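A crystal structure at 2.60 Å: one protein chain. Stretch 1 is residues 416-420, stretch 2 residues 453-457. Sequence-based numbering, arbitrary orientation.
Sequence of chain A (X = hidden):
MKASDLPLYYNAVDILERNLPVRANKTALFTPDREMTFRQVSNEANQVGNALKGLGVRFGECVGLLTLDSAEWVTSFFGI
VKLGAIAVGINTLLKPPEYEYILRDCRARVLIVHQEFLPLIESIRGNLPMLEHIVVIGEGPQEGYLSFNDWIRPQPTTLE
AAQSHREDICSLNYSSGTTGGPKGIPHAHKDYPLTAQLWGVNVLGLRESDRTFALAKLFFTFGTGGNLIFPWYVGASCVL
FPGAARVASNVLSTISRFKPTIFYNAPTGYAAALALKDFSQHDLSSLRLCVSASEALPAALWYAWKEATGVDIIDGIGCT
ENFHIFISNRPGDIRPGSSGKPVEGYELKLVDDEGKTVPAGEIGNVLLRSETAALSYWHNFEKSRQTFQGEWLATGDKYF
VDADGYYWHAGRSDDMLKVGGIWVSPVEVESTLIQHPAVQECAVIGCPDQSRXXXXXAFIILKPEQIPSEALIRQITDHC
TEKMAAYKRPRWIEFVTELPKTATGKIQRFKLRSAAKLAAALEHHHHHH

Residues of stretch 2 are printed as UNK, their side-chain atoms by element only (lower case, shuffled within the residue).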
# COMPACT_ATOMS: atom_id res chain seq x y z
N MET A 416 -6.26 14.71 12.70
CA MET A 416 -7.27 15.75 12.85
C MET A 416 -6.81 16.78 13.88
O MET A 416 -6.29 16.42 14.93
CB MET A 416 -8.61 15.14 13.28
CG MET A 416 -9.22 14.17 12.28
SD MET A 416 -9.76 14.97 10.75
CE MET A 416 -10.99 16.11 11.38
N LEU A 417 -7.01 18.05 13.56
CA LEU A 417 -6.65 19.12 14.49
C LEU A 417 -7.88 19.89 14.95
O LEU A 417 -8.81 20.12 14.18
CB LEU A 417 -5.60 20.06 13.88
CG LEU A 417 -5.66 20.43 12.39
CD1 LEU A 417 -5.07 21.81 12.17
CD2 LEU A 417 -4.91 19.40 11.55
N LYS A 418 -7.88 20.27 16.23
CA LYS A 418 -9.00 20.99 16.81
C LYS A 418 -8.67 22.47 17.00
O LYS A 418 -7.85 22.82 17.85
CB LYS A 418 -9.39 20.37 18.16
CG LYS A 418 -10.51 21.10 18.88
CD LYS A 418 -10.69 20.58 20.30
CE LYS A 418 -11.22 19.15 20.30
NZ LYS A 418 -12.59 19.07 19.72
N VAL A 419 -9.30 23.32 16.21
CA VAL A 419 -9.07 24.76 16.30
C VAL A 419 -10.31 25.50 16.77
O VAL A 419 -11.28 25.66 16.02
CB VAL A 419 -8.61 25.34 14.94
CG1 VAL A 419 -8.35 26.83 15.07
CG2 VAL A 419 -7.37 24.61 14.45
N GLY A 420 -10.29 25.95 18.02
CA GLY A 420 -11.41 26.67 18.60
C GLY A 420 -12.60 25.77 18.85
O GLY A 420 -13.75 26.21 18.74
N UNK A 453 -2.80 27.76 21.70
CA UNK A 453 -4.01 27.41 20.97
C UNK A 453 -3.59 26.77 19.65
O UNK A 453 -2.90 27.39 18.85
c UNK A 453 -5.61 28.70 23.11
c UNK A 453 -6.01 28.96 21.67
c UNK A 453 -6.46 30.40 21.49
c UNK A 453 -4.86 28.65 20.70
N UNK A 454 -4.01 25.52 19.44
CA UNK A 454 -3.60 24.78 18.25
C UNK A 454 -4.10 25.47 16.97
O UNK A 454 -5.29 25.76 16.83
c UNK A 454 -2.94 22.43 18.93
c UNK A 454 -2.59 22.81 20.36
c UNK A 454 -4.33 22.77 16.90
c UNK A 454 -4.04 23.30 18.30
N UNK A 455 -3.16 25.74 16.07
CA UNK A 455 -3.46 26.38 14.80
C UNK A 455 -2.83 25.58 13.67
O UNK A 455 -1.80 24.93 13.87
c UNK A 455 -3.49 28.71 15.87
c UNK A 455 -4.98 28.91 15.67
c UNK A 455 -5.58 29.72 16.81
n UNK A 455 -4.94 31.06 16.94
c UNK A 455 -2.91 27.81 14.79
N UNK A 456 -3.44 25.61 12.48
CA UNK A 456 -2.92 24.86 11.34
C UNK A 456 -1.57 25.40 10.85
O UNK A 456 -1.42 26.60 10.66
c UNK A 456 -5.21 25.48 10.99
c UNK A 456 -3.98 25.08 10.26
c UNK A 456 -4.73 26.26 12.17
N UNK A 457 -0.61 24.50 10.67
CA UNK A 457 0.66 24.86 10.05
C UNK A 457 0.89 24.01 8.81
O UNK A 457 0.74 22.79 8.84
c UNK A 457 1.82 24.66 11.03
c UNK A 457 4.31 24.68 11.37
n UNK A 457 5.47 25.86 13.23
c UNK A 457 4.30 25.87 12.31
c UNK A 457 3.19 24.75 10.36

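Position 453 carries four side-chain carbons and no heteroatom. One carbon bonds to CA, a second follows it, and the chain forks there into two terminal carbons. Nothing here touches stretch 1: the second carbon, the nearest approach, is 6.4 Å from N of Gly-420. The pattern identifies leucine, and the CA-to-CB bond of Leu-453 points sideways.

Position 454 also has four carbons, but the fork lies at the first, with one arm a single carbon and the other two carbons long. That short arm lies 3.6 Å from the backbone O of Lys-418. Branching at CB with unequal arms means isoleucine, so the short arm is CG2. The CA-to-CB bond of Ile-454 points toward stretch 1, whereas the end of the side chain leads away. CG2 lies 4.3 Å from CB of Leu-417 and 4.3 Å from CG2 of Val-419.

At position 455 four carbons run in a row and end in a nitrogen, without a branch; the third carbon lies 4.0 Å from CG1 of Val-419. This is lysine. CA-to-CB of Lys-455 points away from stretch 1, yet the aliphatic chain still reaches it through CD. This is a contact of carbon with carbon, and the terminal NZ is hydrogen-bonded elsewhere in the structure.

Position 456 has three side-chain carbons that close a ring onto its own backbone N. The ring carbon bonded to N lies 3.9 Å from CG2 of Val-419, and the middle ring carbon 3.9 Å from CD1 of Leu-417, whose CD1 also approaches the CA of position 456 at 3.8 Å. Only proline closes such a ring. The ring of Pro-456 has a C-gamma exo pucker.

Position 457 repeats the unbranched pattern of four carbons and a terminal nitrogen. It stays out of contact, its CB no closer than 7.5 Å to CD1 of Leu-417. It too is lysine, and the end of Lys-457 leads away.

The contact works by apolar packing, without a hydrogen bond between the stretches. The strand axes approach to 6.1 Å with 120° between their N-to-C directions, so the segments cross obliquely; the nearest CA atoms, those of Val-419 and Ile-454, are 5.8 Å apart. Val-419 touches three successive residues, and its CG2 also meets the backbone O of Ile-454 at 3.4 Å. Leu-417, its CA-to-CB bond directed toward stretch 2, adds contacts with Ile-454 and Pro-456. Together the two stretches bury 235 Å², both sides summed.

Stretch 2, residues 453-457: LIKPK
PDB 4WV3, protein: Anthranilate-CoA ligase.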